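Local coordinates for regulatory protein BlaR1 (Bacillus licheniformis, PDB 1NRF) that serves as the extracellular beta-lactam sensor domain of a membrane receptor, probably signalling antibiotic presence to the cytoplasm after acylation of a serine, at residues F27-L39 / K46-R58. Residues are numbered along the deposited sequence; the frame is centred on the assembly and turned at random.
Sequences FFDKFSASGGFVL and KYTIYNRKESTSR
Y50 brings its CD1–CE1 side against F28: Y50 CE1 lies over the rim of one face of the F28 ring, and F28 CZ meets the edge of the Y50 ring. Y50 CD1 lies 3.4 Å from F28 CE2, and the planes are inclined at 51°. With CG anti to the backbone N (chi1 163°), Y50 swings beside its own carbonyl and across the glycine backbone of G35 and G36, while N51 CB sits over the centre of its ring. Y50 OH is hydrogen-bonded to S25 OG. The hollow of the contact is the side-chain-less stretch G35-G36. E54 bends into it, E54 CD coming 3.5 Å from G35 CA, and S55 closes in beside G36, S55 OG lying 4.1 Å from G36 CA while bonded to N51 O. N51 ND2 gives a weak bond to G35 O, while N51 OD1 caps the short helix 52-56 through a weak bond from E54 N. Strands 33-41 and 46-50 form an antiparallel hairpin near one end of the central sheet of this penicillin-binding, beta-lactamase-like fold, between strands 225-234 and 18-21. F37 and Y50 exchange backbone bonds in both directions, as do L39 and T48. Between these pairs lies the non-hydrogen-bonded couple V38 and I49, whose side chains run alongside each other on the sheet face that carries helix 52-56. I49 CG2 fits against the fork of V38, 3.4 Å from V38 CG1, and S55 CB is 3.6 Å from V38 CG2. On the reverse face F37 CB and Y50 CB touch, 4.0 Å apart; beyond that the F37 side chain reaches I250 of helix 239-253, and L39 packs on F226 and I256.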
# COMPACT_ATOMS: atom_id res chain seq x y z
N PHE A 27 6.78 -2.39 19.98
CA PHE A 27 7.25 -1.79 18.74
C PHE A 27 6.33 -0.64 18.35
O PHE A 27 6.76 0.35 17.77
CB PHE A 27 7.30 -2.84 17.62
CG PHE A 27 8.38 -3.86 17.80
CD1 PHE A 27 9.71 -3.52 17.60
CD2 PHE A 27 8.07 -5.15 18.21
CE1 PHE A 27 10.73 -4.45 17.81
CE2 PHE A 27 9.08 -6.09 18.42
CZ PHE A 27 10.41 -5.73 18.22
N PHE A 28 5.05 -0.78 18.68
CA PHE A 28 4.07 0.26 18.39
C PHE A 28 4.18 1.36 19.46
O PHE A 28 4.02 2.55 19.16
CB PHE A 28 2.65 -0.33 18.38
CG PHE A 28 2.35 -1.16 17.16
CD1 PHE A 28 1.49 -0.69 16.17
CD2 PHE A 28 2.94 -2.41 16.98
CE1 PHE A 28 1.22 -1.43 15.03
CE2 PHE A 28 2.68 -3.17 15.84
CZ PHE A 28 1.82 -2.68 14.87
N ASP A 29 4.47 0.96 20.69
CA ASP A 29 4.62 1.89 21.81
C ASP A 29 5.71 2.92 21.55
O ASP A 29 5.58 4.08 21.95
CB ASP A 29 4.99 1.13 23.09
CG ASP A 29 3.93 0.14 23.52
OD1 ASP A 29 4.25 -0.74 24.35
OD2 ASP A 29 2.78 0.23 23.04
N LYS A 30 6.78 2.50 20.88
CA LYS A 30 7.91 3.38 20.58
C LYS A 30 7.51 4.63 19.81
O LYS A 30 8.20 5.65 19.88
CB LYS A 30 8.99 2.63 19.78
CG LYS A 30 9.67 1.49 20.54
CD LYS A 30 11.11 1.28 20.09
CE LYS A 30 11.23 0.84 18.62
NZ LYS A 30 10.84 -0.59 18.39
N PHE A 31 6.40 4.55 19.09
CA PHE A 31 5.92 5.68 18.30
C PHE A 31 4.60 6.23 18.83
O PHE A 31 3.86 6.89 18.11
CB PHE A 31 5.78 5.26 16.84
CG PHE A 31 7.10 4.91 16.21
CD1 PHE A 31 7.90 5.91 15.66
CD2 PHE A 31 7.59 3.61 16.24
CE1 PHE A 31 9.17 5.61 15.16
CE2 PHE A 31 8.85 3.30 15.75
CZ PHE A 31 9.64 4.31 15.21
N SER A 32 4.33 5.95 20.10
CA SER A 32 3.10 6.40 20.75
C SER A 32 1.91 6.07 19.86
O SER A 32 0.97 6.86 19.73
CB SER A 32 3.16 7.91 20.99
OG SER A 32 4.16 8.23 21.94
N ALA A 33 1.95 4.88 19.27
CA ALA A 33 0.89 4.43 18.38
C ALA A 33 0.29 3.08 18.74
O ALA A 33 0.87 2.30 19.51
CB ALA A 33 1.41 4.39 16.95
N SER A 34 -0.87 2.81 18.17
CA SER A 34 -1.56 1.53 18.35
C SER A 34 -1.94 1.11 16.93
O SER A 34 -2.13 1.95 16.06
CB SER A 34 -2.80 1.69 19.23
OG SER A 34 -3.90 2.26 18.54
N GLY A 35 -2.04 -0.19 16.71
CA GLY A 35 -2.39 -0.66 15.38
C GLY A 35 -2.24 -2.16 15.23
O GLY A 35 -2.34 -2.91 16.21
N GLY A 36 -1.99 -2.60 14.01
CA GLY A 36 -1.85 -4.02 13.78
C GLY A 36 -0.73 -4.39 12.85
O GLY A 36 -0.12 -3.53 12.20
N PHE A 37 -0.46 -5.69 12.79
CA PHE A 37 0.60 -6.22 11.96
C PHE A 37 0.21 -7.58 11.39
O PHE A 37 -0.13 -8.50 12.13
CB PHE A 37 1.88 -6.36 12.79
CG PHE A 37 3.00 -7.04 12.08
CD1 PHE A 37 3.75 -6.37 11.12
CD2 PHE A 37 3.32 -8.37 12.38
CE1 PHE A 37 4.82 -7.00 10.47
CE2 PHE A 37 4.38 -9.01 11.74
CZ PHE A 37 5.13 -8.33 10.79
N VAL A 38 0.24 -7.68 10.06
CA VAL A 38 -0.06 -8.92 9.39
C VAL A 38 1.13 -9.30 8.52
O VAL A 38 1.57 -8.51 7.69
CB VAL A 38 -1.30 -8.82 8.47
CG1 VAL A 38 -1.59 -10.18 7.86
CG2 VAL A 38 -2.50 -8.32 9.24
N LEU A 39 1.66 -10.50 8.74
CA LEU A 39 2.76 -11.00 7.93
C LEU A 39 2.33 -12.35 7.34
O LEU A 39 1.68 -13.14 8.03
CB LEU A 39 4.01 -11.19 8.78
CG LEU A 39 5.16 -11.91 8.08
CD1 LEU A 39 5.91 -10.95 7.17
CD2 LEU A 39 6.09 -12.48 9.14
N LYS A 46 1.68 -19.46 6.31
CA LYS A 46 1.37 -19.03 7.66
C LYS A 46 1.27 -17.52 7.84
O LYS A 46 2.07 -16.75 7.32
CB LYS A 46 2.42 -19.56 8.63
CG LYS A 46 2.17 -19.15 10.09
CD LYS A 46 3.45 -19.12 10.90
CE LYS A 46 4.22 -20.42 10.78
NZ LYS A 46 3.42 -21.59 11.24
N TYR A 47 0.26 -17.12 8.60
CA TYR A 47 0.06 -15.72 8.91
C TYR A 47 0.53 -15.51 10.33
O TYR A 47 0.25 -16.32 11.22
CB TYR A 47 -1.42 -15.33 8.89
CG TYR A 47 -2.09 -15.32 7.53
CD1 TYR A 47 -2.86 -16.41 7.12
CD2 TYR A 47 -2.02 -14.20 6.70
CE1 TYR A 47 -3.56 -16.38 5.93
CE2 TYR A 47 -2.72 -14.16 5.50
CZ TYR A 47 -3.49 -15.26 5.13
OH TYR A 47 -4.24 -15.22 3.98
N THR A 48 1.27 -14.43 10.54
CA THR A 48 1.72 -14.07 11.88
C THR A 48 1.10 -12.70 12.07
O THR A 48 1.41 -11.77 11.32
CB THR A 48 3.24 -13.96 11.98
OG1 THR A 48 3.84 -15.20 11.60
CG2 THR A 48 3.64 -13.63 13.41
N ILE A 49 0.20 -12.57 13.03
CA ILE A 49 -0.42 -11.28 13.24
C ILE A 49 -0.56 -10.80 14.67
O ILE A 49 -0.84 -11.57 15.58
CB ILE A 49 -1.82 -11.20 12.58
CG1 ILE A 49 -2.69 -12.37 13.04
CG2 ILE A 49 -1.67 -11.20 11.07
CD1 ILE A 49 -4.05 -12.38 12.36
N TYR A 50 -0.34 -9.50 14.82
CA TYR A 50 -0.46 -8.83 16.09
C TYR A 50 -1.72 -7.97 16.05
O TYR A 50 -1.94 -7.23 15.08
CB TYR A 50 0.77 -7.95 16.34
CG TYR A 50 0.56 -6.92 17.42
CD1 TYR A 50 0.61 -5.56 17.12
CD2 TYR A 50 0.22 -7.30 18.72
CE1 TYR A 50 0.33 -4.60 18.08
CE2 TYR A 50 -0.07 -6.34 19.69
CZ TYR A 50 -0.02 -5.00 19.36
OH TYR A 50 -0.33 -4.05 20.31
N ASN A 51 -2.54 -8.09 17.10
CA ASN A 51 -3.79 -7.35 17.25
C ASN A 51 -4.79 -7.74 16.16
O ASN A 51 -4.95 -7.01 15.17
CB ASN A 51 -3.52 -5.85 17.18
CG ASN A 51 -4.68 -5.02 17.67
OD1 ASN A 51 -5.82 -5.49 17.72
ND2 ASN A 51 -4.41 -3.77 18.01
N ARG A 52 -5.45 -8.88 16.35
CA ARG A 52 -6.41 -9.39 15.38
C ARG A 52 -7.53 -8.41 15.01
O ARG A 52 -7.98 -8.37 13.86
CB ARG A 52 -7.03 -10.70 15.88
CG ARG A 52 -7.74 -11.47 14.77
CD ARG A 52 -8.37 -12.78 15.22
NE ARG A 52 -8.92 -13.52 14.08
CZ ARG A 52 -9.91 -13.10 13.30
NH1 ARG A 52 -10.49 -11.93 13.53
NH2 ARG A 52 -10.32 -13.84 12.28
N LYS A 53 -7.98 -7.63 15.98
CA LYS A 53 -9.06 -6.68 15.76
C LYS A 53 -8.68 -5.64 14.69
O LYS A 53 -9.40 -5.47 13.72
CB LYS A 53 -9.42 -6.00 17.09
CG LYS A 53 -10.71 -5.19 17.06
CD LYS A 53 -11.04 -4.67 18.46
CE LYS A 53 -12.35 -3.90 18.47
NZ LYS A 53 -12.32 -2.72 17.55
N GLU A 54 -7.55 -4.97 14.88
CA GLU A 54 -7.07 -3.97 13.94
C GLU A 54 -6.78 -4.60 12.57
O GLU A 54 -7.12 -4.04 11.53
CB GLU A 54 -5.79 -3.31 14.46
CG GLU A 54 -6.02 -2.23 15.54
CD GLU A 54 -5.90 -0.79 15.01
OE1 GLU A 54 -5.99 0.15 15.83
OE2 GLU A 54 -5.72 -0.59 13.79
N SER A 55 -6.16 -5.77 12.61
CA SER A 55 -5.78 -6.49 11.40
C SER A 55 -6.97 -6.92 10.53
O SER A 55 -6.79 -7.27 9.37
CB SER A 55 -4.97 -7.73 11.78
OG SER A 55 -3.96 -7.40 12.71
N THR A 56 -8.17 -6.89 11.10
CA THR A 56 -9.36 -7.29 10.36
C THR A 56 -10.34 -6.12 10.20
O THR A 56 -11.40 -6.24 9.59
CB THR A 56 -10.06 -8.49 11.05
OG1 THR A 56 -10.08 -8.31 12.48
CG2 THR A 56 -9.34 -9.78 10.73
N SER A 57 -9.98 -4.97 10.73
CA SER A 57 -10.81 -3.78 10.62
C SER A 57 -10.36 -3.05 9.36
O SER A 57 -9.18 -3.00 9.07
CB SER A 57 -10.60 -2.88 11.83
OG SER A 57 -10.96 -3.56 13.01
N ARG A 58 -11.32 -2.51 8.61
CA ARG A 58 -11.01 -1.78 7.38
C ARG A 58 -10.82 -0.30 7.65
O ARG A 58 -11.42 0.27 8.55
CB ARG A 58 -12.14 -1.96 6.37
CG ARG A 58 -12.08 -3.24 5.59
CD ARG A 58 -13.41 -3.49 4.94
NE ARG A 58 -13.36 -4.55 3.93
CZ ARG A 58 -14.41 -5.28 3.59
NH1 ARG A 58 -15.57 -5.07 4.18
NH2 ARG A 58 -14.30 -6.22 2.66